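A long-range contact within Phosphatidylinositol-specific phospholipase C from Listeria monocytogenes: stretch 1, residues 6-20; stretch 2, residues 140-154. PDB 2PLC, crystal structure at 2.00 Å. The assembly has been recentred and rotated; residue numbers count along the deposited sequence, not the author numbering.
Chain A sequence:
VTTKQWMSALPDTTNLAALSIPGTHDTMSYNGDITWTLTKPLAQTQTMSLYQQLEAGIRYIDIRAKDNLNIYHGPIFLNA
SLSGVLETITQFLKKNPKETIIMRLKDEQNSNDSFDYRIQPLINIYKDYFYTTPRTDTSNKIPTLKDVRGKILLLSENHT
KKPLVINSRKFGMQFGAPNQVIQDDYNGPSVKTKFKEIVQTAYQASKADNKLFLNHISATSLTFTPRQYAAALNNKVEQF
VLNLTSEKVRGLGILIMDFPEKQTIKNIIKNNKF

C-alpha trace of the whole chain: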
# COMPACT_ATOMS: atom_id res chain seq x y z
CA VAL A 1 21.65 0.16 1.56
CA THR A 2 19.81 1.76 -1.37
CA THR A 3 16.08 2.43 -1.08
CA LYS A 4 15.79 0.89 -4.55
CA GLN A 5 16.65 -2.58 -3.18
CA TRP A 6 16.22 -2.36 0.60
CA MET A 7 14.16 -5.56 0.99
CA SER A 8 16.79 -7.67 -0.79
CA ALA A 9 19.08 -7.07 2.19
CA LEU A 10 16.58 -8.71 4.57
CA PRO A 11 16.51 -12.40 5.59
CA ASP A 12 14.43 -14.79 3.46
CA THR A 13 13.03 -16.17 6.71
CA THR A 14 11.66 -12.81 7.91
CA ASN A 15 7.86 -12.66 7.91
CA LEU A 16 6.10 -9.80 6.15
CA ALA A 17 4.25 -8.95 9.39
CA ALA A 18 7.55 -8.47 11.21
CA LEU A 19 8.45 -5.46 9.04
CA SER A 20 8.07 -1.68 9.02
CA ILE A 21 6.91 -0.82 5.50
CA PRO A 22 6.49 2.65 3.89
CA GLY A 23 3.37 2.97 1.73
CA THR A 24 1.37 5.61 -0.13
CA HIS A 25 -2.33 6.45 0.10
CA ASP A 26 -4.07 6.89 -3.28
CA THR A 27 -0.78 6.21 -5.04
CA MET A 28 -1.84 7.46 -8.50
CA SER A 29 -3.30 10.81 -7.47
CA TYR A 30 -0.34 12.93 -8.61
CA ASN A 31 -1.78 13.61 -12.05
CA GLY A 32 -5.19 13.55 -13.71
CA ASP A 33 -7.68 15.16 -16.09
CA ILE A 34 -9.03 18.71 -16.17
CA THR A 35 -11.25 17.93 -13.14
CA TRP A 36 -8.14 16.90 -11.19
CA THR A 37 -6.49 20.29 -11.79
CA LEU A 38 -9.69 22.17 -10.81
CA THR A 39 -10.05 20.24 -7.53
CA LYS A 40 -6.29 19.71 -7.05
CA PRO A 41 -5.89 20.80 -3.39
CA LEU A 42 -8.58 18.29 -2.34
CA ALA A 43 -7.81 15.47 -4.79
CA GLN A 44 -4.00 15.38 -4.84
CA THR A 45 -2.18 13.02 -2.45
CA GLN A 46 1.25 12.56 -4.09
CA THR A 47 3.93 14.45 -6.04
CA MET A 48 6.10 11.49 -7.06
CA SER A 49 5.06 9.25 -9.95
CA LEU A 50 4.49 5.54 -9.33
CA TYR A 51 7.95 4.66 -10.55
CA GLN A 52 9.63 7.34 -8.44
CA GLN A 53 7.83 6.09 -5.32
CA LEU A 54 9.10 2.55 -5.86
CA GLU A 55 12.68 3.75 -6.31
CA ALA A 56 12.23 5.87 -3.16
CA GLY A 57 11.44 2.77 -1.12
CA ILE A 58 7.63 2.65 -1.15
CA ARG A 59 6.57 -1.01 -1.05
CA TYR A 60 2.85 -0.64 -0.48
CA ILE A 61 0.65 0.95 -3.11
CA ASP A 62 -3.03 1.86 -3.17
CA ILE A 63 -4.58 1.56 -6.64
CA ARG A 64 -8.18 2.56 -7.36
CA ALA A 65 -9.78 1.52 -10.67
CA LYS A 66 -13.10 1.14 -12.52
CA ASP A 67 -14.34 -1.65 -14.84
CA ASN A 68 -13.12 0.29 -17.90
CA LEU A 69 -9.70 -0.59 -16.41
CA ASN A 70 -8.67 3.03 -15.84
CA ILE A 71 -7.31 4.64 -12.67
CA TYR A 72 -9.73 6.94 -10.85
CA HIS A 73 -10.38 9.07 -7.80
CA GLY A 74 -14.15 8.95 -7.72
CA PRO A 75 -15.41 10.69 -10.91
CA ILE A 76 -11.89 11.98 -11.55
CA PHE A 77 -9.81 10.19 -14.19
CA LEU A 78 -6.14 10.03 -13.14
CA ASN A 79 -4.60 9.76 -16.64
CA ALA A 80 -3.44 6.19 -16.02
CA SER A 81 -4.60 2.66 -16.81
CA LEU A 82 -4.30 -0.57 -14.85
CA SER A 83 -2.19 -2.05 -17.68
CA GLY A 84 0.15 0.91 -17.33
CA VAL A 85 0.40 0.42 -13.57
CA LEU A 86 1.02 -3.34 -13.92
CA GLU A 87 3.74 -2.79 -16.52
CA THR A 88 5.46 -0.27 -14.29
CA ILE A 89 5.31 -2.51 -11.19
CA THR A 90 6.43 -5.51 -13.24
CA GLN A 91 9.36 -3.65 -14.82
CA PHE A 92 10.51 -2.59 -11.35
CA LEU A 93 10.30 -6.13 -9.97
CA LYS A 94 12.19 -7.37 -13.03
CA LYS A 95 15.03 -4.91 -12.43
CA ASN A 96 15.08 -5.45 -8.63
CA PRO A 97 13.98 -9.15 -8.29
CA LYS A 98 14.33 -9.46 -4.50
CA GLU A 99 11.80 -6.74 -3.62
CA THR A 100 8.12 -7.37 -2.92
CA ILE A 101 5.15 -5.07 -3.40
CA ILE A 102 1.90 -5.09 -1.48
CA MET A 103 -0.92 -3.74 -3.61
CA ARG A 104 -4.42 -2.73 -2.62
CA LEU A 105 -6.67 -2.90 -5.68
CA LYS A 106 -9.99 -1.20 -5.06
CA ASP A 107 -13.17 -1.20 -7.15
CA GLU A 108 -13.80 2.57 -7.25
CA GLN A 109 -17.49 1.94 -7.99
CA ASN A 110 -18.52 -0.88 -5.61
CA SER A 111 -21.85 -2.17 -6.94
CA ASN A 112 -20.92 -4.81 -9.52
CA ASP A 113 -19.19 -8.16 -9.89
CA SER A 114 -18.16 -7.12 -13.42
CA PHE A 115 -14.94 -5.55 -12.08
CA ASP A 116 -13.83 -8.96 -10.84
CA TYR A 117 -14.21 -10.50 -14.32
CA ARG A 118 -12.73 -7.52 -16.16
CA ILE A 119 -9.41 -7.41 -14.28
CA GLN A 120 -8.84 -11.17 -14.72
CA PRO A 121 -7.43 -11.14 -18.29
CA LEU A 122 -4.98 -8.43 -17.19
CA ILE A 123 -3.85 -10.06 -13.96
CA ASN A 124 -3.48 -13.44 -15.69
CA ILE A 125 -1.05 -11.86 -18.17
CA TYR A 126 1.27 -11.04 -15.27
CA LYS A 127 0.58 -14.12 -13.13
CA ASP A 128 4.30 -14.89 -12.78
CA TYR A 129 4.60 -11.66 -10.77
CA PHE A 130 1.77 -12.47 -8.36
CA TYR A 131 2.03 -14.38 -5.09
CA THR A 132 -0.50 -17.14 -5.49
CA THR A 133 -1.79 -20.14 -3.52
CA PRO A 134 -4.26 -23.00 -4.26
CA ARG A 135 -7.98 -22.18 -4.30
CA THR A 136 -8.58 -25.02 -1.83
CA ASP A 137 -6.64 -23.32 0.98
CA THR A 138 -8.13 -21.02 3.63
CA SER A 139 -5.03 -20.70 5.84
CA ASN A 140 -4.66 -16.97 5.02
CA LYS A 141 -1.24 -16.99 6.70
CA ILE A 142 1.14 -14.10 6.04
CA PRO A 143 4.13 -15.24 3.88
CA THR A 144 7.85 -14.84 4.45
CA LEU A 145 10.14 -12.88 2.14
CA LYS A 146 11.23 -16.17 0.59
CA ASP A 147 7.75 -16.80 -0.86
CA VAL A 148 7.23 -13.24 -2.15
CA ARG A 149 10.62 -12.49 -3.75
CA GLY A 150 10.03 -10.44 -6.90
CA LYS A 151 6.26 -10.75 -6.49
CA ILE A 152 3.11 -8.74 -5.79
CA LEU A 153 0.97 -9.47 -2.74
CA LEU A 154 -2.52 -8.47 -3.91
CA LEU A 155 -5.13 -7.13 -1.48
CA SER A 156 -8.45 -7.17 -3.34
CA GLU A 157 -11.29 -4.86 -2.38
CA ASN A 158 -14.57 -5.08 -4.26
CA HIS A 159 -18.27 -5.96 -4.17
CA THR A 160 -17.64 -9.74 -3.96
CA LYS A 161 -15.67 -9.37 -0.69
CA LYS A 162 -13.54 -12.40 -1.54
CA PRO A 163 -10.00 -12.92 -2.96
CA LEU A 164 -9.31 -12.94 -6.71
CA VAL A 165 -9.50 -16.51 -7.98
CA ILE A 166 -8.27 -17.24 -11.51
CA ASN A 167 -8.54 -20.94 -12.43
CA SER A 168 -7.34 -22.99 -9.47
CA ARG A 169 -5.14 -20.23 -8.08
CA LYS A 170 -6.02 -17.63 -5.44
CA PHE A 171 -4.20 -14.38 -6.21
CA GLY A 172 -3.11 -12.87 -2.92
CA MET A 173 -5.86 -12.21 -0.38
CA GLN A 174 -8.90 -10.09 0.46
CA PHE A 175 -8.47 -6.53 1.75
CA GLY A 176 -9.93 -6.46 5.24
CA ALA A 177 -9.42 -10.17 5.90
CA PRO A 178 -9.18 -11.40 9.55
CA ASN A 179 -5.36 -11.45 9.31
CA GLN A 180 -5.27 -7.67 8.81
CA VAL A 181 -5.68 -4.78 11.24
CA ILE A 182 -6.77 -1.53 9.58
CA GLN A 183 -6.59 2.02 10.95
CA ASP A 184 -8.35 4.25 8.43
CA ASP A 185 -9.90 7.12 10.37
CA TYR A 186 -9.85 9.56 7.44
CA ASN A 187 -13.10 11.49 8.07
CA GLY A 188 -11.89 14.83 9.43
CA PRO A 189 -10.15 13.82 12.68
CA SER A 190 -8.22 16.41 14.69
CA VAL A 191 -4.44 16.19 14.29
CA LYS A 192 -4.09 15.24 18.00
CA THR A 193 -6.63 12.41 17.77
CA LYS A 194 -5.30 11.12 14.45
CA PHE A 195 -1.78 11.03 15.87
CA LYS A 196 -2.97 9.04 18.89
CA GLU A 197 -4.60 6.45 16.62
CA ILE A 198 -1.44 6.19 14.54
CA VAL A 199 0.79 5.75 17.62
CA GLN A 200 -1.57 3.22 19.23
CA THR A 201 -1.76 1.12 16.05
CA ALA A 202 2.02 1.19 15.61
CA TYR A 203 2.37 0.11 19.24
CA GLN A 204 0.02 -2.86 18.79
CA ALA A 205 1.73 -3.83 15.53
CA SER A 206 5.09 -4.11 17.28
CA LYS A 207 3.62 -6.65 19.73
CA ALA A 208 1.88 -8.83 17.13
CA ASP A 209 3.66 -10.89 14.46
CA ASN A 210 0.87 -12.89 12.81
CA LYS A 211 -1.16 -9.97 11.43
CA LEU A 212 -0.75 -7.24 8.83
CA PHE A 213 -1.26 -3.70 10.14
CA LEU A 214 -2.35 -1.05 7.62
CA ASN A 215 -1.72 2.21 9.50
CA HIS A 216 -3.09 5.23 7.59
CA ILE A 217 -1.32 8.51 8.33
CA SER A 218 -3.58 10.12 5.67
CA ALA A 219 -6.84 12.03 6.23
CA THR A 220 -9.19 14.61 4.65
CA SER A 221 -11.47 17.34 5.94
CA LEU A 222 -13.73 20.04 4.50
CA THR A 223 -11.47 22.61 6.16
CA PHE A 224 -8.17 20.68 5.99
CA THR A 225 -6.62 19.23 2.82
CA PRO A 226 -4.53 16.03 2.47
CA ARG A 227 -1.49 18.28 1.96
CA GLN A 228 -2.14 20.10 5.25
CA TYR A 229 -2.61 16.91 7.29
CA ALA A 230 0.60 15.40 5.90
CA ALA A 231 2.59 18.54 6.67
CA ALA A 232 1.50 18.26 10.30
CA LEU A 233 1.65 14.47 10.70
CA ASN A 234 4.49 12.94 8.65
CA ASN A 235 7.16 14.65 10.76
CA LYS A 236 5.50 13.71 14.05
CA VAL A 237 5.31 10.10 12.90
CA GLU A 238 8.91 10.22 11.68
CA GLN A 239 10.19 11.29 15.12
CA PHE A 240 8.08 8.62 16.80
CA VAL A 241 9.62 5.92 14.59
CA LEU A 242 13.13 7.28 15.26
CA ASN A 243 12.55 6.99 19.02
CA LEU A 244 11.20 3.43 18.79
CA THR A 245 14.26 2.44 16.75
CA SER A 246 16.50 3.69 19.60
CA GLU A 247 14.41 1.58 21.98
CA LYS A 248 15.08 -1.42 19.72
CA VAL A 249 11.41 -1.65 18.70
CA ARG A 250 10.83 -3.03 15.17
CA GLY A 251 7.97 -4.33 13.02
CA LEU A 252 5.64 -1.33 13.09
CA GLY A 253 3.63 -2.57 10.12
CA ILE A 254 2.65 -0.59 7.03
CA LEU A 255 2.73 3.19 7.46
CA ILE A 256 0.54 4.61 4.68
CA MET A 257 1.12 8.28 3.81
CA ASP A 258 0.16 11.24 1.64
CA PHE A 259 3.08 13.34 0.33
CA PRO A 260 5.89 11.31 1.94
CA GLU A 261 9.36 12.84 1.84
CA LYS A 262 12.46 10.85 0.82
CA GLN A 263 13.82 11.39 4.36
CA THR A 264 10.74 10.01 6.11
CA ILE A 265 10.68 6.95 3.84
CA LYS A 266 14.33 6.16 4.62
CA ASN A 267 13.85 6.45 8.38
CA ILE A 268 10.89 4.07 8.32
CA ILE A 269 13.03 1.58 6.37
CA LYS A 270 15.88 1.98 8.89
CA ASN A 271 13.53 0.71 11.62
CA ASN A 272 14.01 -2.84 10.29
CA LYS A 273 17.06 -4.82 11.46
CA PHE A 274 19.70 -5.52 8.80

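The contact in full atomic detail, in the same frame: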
# COMPACT_ATOMS: atom_id res chain seq x y z
N TRP A 6 16.10 -2.16 -0.84
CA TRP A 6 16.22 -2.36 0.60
C TRP A 6 15.74 -3.71 1.13
O TRP A 6 16.35 -4.26 2.05
CB TRP A 6 15.55 -1.22 1.38
CG TRP A 6 14.04 -1.14 1.29
CD1 TRP A 6 13.31 -0.49 0.32
CD2 TRP A 6 13.09 -1.64 2.24
NE1 TRP A 6 11.96 -0.55 0.63
CE2 TRP A 6 11.80 -1.24 1.80
CE3 TRP A 6 13.20 -2.37 3.43
CZ2 TRP A 6 10.64 -1.56 2.51
CZ3 TRP A 6 12.05 -2.68 4.14
CH2 TRP A 6 10.78 -2.28 3.67
N MET A 7 14.69 -4.26 0.54
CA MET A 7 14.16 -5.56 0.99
C MET A 7 15.06 -6.74 0.65
O MET A 7 15.00 -7.78 1.32
CB MET A 7 12.76 -5.81 0.42
CG MET A 7 11.72 -4.79 0.86
SD MET A 7 10.09 -5.22 0.29
CE MET A 7 9.25 -5.50 1.82
N SER A 8 15.88 -6.60 -0.38
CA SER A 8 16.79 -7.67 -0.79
C SER A 8 17.82 -7.96 0.29
O SER A 8 18.34 -9.07 0.38
CB SER A 8 17.50 -7.28 -2.09
OG SER A 8 18.37 -6.19 -1.88
N ALA A 9 18.11 -6.95 1.11
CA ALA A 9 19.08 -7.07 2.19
C ALA A 9 18.50 -7.68 3.48
O ALA A 9 19.18 -7.74 4.51
CB ALA A 9 19.71 -5.72 2.48
N LEU A 10 17.24 -8.11 3.42
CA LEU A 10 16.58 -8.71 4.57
C LEU A 10 16.61 -10.22 4.45
O LEU A 10 16.73 -10.76 3.35
CB LEU A 10 15.13 -8.21 4.68
CG LEU A 10 14.87 -6.75 5.07
CD1 LEU A 10 13.38 -6.45 4.98
CD2 LEU A 10 15.39 -6.47 6.47
N PRO A 11 16.50 -10.94 5.58
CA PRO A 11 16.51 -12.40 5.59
C PRO A 11 15.29 -13.00 4.90
O PRO A 11 14.18 -12.51 5.07
CB PRO A 11 16.50 -12.73 7.09
CG PRO A 11 17.13 -11.53 7.72
CD PRO A 11 16.50 -10.41 6.96
N ASP A 12 15.51 -14.08 4.15
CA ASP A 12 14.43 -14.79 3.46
C ASP A 12 13.41 -15.36 4.44
O ASP A 12 12.24 -15.56 4.09
CB ASP A 12 14.99 -15.94 2.62
CG ASP A 12 15.50 -15.49 1.27
OD1 ASP A 12 16.27 -14.51 1.20
OD2 ASP A 12 15.12 -16.13 0.26
N THR A 13 13.87 -15.61 5.66
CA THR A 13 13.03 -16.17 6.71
C THR A 13 12.15 -15.16 7.44
O THR A 13 11.23 -15.54 8.16
CB THR A 13 13.89 -16.92 7.75
OG1 THR A 13 14.84 -16.02 8.33
CG2 THR A 13 14.64 -18.09 7.10
N THR A 14 12.43 -13.86 7.25
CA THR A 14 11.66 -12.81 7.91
C THR A 14 10.23 -12.80 7.38
O THR A 14 10.01 -12.90 6.18
CB THR A 14 12.27 -11.42 7.69
OG1 THR A 14 13.65 -11.43 8.09
CG2 THR A 14 11.53 -10.38 8.52
N ASN A 15 9.27 -12.70 8.29
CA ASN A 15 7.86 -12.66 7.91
C ASN A 15 7.48 -11.23 7.53
O ASN A 15 8.04 -10.26 8.04
CB ASN A 15 6.97 -13.16 9.04
CG ASN A 15 5.54 -13.40 8.59
OD1 ASN A 15 4.69 -12.53 8.70
ND2 ASN A 15 5.28 -14.59 8.08
N LEU A 16 6.53 -11.11 6.61
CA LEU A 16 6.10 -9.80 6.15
C LEU A 16 5.49 -8.97 7.28
O LEU A 16 5.61 -7.75 7.29
CB LEU A 16 5.08 -9.96 5.02
CG LEU A 16 5.26 -9.15 3.74
CD1 LEU A 16 6.66 -9.33 3.17
CD2 LEU A 16 4.22 -9.59 2.72
N ALA A 17 4.87 -9.64 8.26
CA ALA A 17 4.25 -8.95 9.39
C ALA A 17 5.25 -8.42 10.41
O ALA A 17 4.92 -7.58 11.25
CB ALA A 17 3.26 -9.87 10.08
N ALA A 18 6.49 -8.89 10.32
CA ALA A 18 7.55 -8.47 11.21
C ALA A 18 8.31 -7.25 10.68
O ALA A 18 9.35 -6.87 11.24
CB ALA A 18 8.52 -9.62 11.43
N LEU A 19 7.78 -6.61 9.64
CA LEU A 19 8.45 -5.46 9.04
C LEU A 19 7.76 -4.11 9.22
O LEU A 19 6.58 -4.03 9.56
CB LEU A 19 8.62 -5.69 7.53
CG LEU A 19 9.42 -6.88 7.02
CD1 LEU A 19 9.29 -6.95 5.50
CD2 LEU A 19 10.86 -6.75 7.42
N SER A 20 8.54 -3.06 8.99
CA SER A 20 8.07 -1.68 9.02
C SER A 20 8.14 -1.29 7.54
O SER A 20 9.21 -1.18 6.96
CB SER A 20 9.01 -0.80 9.85
OG SER A 20 9.01 -1.22 11.20
N ASN A 140 -4.90 -18.42 5.01
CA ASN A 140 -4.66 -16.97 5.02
C ASN A 140 -3.52 -16.51 5.94
O ASN A 140 -3.63 -15.52 6.66
CB ASN A 140 -5.96 -16.17 5.26
CG ASN A 140 -6.49 -16.29 6.69
OD1 ASN A 140 -6.43 -17.35 7.32
ND2 ASN A 140 -7.05 -15.20 7.20
N LYS A 141 -2.43 -17.26 5.90
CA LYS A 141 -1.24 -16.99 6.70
C LYS A 141 -0.32 -16.05 5.94
O LYS A 141 -0.14 -16.19 4.73
CB LYS A 141 -0.53 -18.32 7.01
CG LYS A 141 0.70 -18.19 7.91
CD LYS A 141 1.96 -18.61 7.17
CE LYS A 141 3.20 -18.46 8.04
NZ LYS A 141 4.44 -18.84 7.31
N ILE A 142 0.24 -15.07 6.65
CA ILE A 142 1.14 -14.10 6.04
C ILE A 142 2.47 -14.78 5.67
O ILE A 142 3.10 -15.41 6.52
CB ILE A 142 1.41 -12.89 6.97
CG1 ILE A 142 0.14 -12.06 7.15
CG2 ILE A 142 2.49 -11.99 6.37
CD1 ILE A 142 -0.88 -12.64 8.09
N PRO A 143 2.89 -14.65 4.40
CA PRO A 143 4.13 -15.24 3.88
C PRO A 143 5.43 -14.58 4.31
O PRO A 143 5.44 -13.45 4.79
CB PRO A 143 3.94 -15.13 2.37
CG PRO A 143 3.19 -13.85 2.24
CD PRO A 143 2.14 -13.99 3.32
N THR A 144 6.52 -15.32 4.13
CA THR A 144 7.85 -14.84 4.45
C THR A 144 8.43 -14.26 3.17
O THR A 144 7.89 -14.49 2.09
CB THR A 144 8.77 -15.99 4.96
OG1 THR A 144 8.94 -16.98 3.94
CG2 THR A 144 8.16 -16.65 6.18
N LEU A 145 9.51 -13.50 3.30
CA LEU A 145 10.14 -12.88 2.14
C LEU A 145 10.58 -13.89 1.09
O LEU A 145 10.70 -13.55 -0.09
CB LEU A 145 11.35 -12.05 2.58
CG LEU A 145 11.08 -10.71 3.26
CD1 LEU A 145 12.40 -10.05 3.56
CD2 LEU A 145 10.26 -9.82 2.35
N LYS A 146 10.80 -15.13 1.51
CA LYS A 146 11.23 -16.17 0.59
C LYS A 146 10.14 -16.42 -0.45
O LYS A 146 10.43 -16.44 -1.65
CB LYS A 146 11.56 -17.45 1.37
CG LYS A 146 12.52 -18.39 0.66
CD LYS A 146 11.79 -19.44 -0.18
CE LYS A 146 11.53 -20.73 0.60
NZ LYS A 146 10.72 -20.56 1.85
N ASP A 147 8.90 -16.54 0.01
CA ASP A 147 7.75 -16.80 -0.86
C ASP A 147 7.29 -15.65 -1.76
O ASP A 147 6.61 -15.88 -2.77
CB ASP A 147 6.56 -17.28 -0.02
CG ASP A 147 6.90 -18.48 0.85
OD1 ASP A 147 7.32 -19.52 0.30
OD2 ASP A 147 6.75 -18.37 2.09
N VAL A 148 7.64 -14.42 -1.39
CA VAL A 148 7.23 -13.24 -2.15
C VAL A 148 8.36 -12.50 -2.87
O VAL A 148 8.19 -11.35 -3.26
CB VAL A 148 6.46 -12.24 -1.25
CG1 VAL A 148 5.11 -12.81 -0.83
CG2 VAL A 148 7.28 -11.88 -0.02
N ARG A 149 9.51 -13.15 -3.05
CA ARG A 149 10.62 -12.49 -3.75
C ARG A 149 10.22 -12.16 -5.19
O ARG A 149 9.78 -13.03 -5.95
CB ARG A 149 11.88 -13.37 -3.73
CG ARG A 149 12.56 -13.52 -2.38
CD ARG A 149 13.06 -12.19 -1.82
NE ARG A 149 13.88 -12.38 -0.63
CZ ARG A 149 14.31 -11.41 0.18
NH1 ARG A 149 14.00 -10.14 -0.07
NH2 ARG A 149 15.06 -11.70 1.23
N GLY A 150 10.37 -10.89 -5.56
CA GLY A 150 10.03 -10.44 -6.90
C GLY A 150 8.56 -10.60 -7.26
O GLY A 150 8.22 -10.73 -8.44
N LYS A 151 7.69 -10.58 -6.25
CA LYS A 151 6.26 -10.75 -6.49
C LYS A 151 5.37 -9.68 -5.87
O LYS A 151 5.82 -8.87 -5.05
CB LYS A 151 5.80 -12.14 -6.05
CG LYS A 151 6.14 -13.23 -7.06
CD LYS A 151 5.89 -14.61 -6.50
CE LYS A 151 5.92 -15.67 -7.60
NZ LYS A 151 7.18 -15.63 -8.39
N ILE A 152 4.11 -9.68 -6.28
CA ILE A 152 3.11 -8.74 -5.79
C ILE A 152 2.15 -9.46 -4.87
O ILE A 152 1.65 -10.53 -5.20
CB ILE A 152 2.28 -8.14 -6.97
CG1 ILE A 152 3.17 -7.33 -7.90
CG2 ILE A 152 1.14 -7.27 -6.44
CD1 ILE A 152 2.46 -6.83 -9.14
N LEU A 153 1.93 -8.90 -3.68
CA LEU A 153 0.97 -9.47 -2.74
C LEU A 153 -0.29 -8.63 -2.95
O LEU A 153 -0.34 -7.48 -2.51
CB LEU A 153 1.47 -9.35 -1.30
CG LEU A 153 0.45 -9.81 -0.25
CD1 LEU A 153 -0.05 -11.21 -0.59
CD2 LEU A 153 1.07 -9.79 1.13
N LEU A 154 -1.28 -9.18 -3.62
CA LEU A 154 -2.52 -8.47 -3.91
C LEU A 154 -3.53 -8.45 -2.77
O LEU A 154 -3.80 -9.48 -2.14
CB LEU A 154 -3.18 -9.06 -5.16
CG LEU A 154 -4.47 -8.42 -5.69
CD1 LEU A 154 -4.17 -7.03 -6.21
CD2 LEU A 154 -5.06 -9.27 -6.80

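Two mostly loop segments are joined here, by contacts between residues at least 125 positions apart, through a short backbone seam with a leucine plug on one side and an arginine clamp at one end. The seam centres on N15 and T144, whose backbones form a single bridge: L145 N donates to T14 O at 3.0 Å and L16 N donates to P143 O at 3.2 Å. Proline suits position 143, where the acceptor is its carbonyl and no amide hydrogen is required.

Two leucines supply the main bumps. L145 points toward stretch 1 and, with its extended m,t rotamer, enters a hollow lined by M7, L10, L16 and L19. Its CD1 lies 3.5 Å from L10 CB, while its CD2 meets L16 CD1 at 3.7 Å. L16 returns the gesture: its CD2 packs against L153 CD2 at 3.5 Å, its CD1 lies 4.1 Å from V148 CG2, and its CB rests 3.6 Å from I142 CG2. Its chi1 of -132° lies between wells. The branched ends of both leucines thus spread across several apolar neighbours, and these two residues have the largest areas covered by the opposing stretch.

The clamp is R149. Its side chain reaches across so that the guanidinium meets three acceptors near its plane: NH1 bonds M7 O at 2.9 Å, and NH2 bonds L10 O at 2.9 Å and D12 OD1 at 3.1 Å, the last within a salt bridge. Arginine's planar array of donors suits two backbone carbonyls and a carboxylate oxygen set round its edge, and D12, within the turn from P11 to T14, supplies the negative charge that pairs with the guanidinium.

At the seam itself, N15 works as a bracket. Its ND2 donates to I142 O at 2.8 Å, while its OD1 accepts from A17 N at 2.9 Å, tying the cross-link to A17 in the short 3-10 segment that follows.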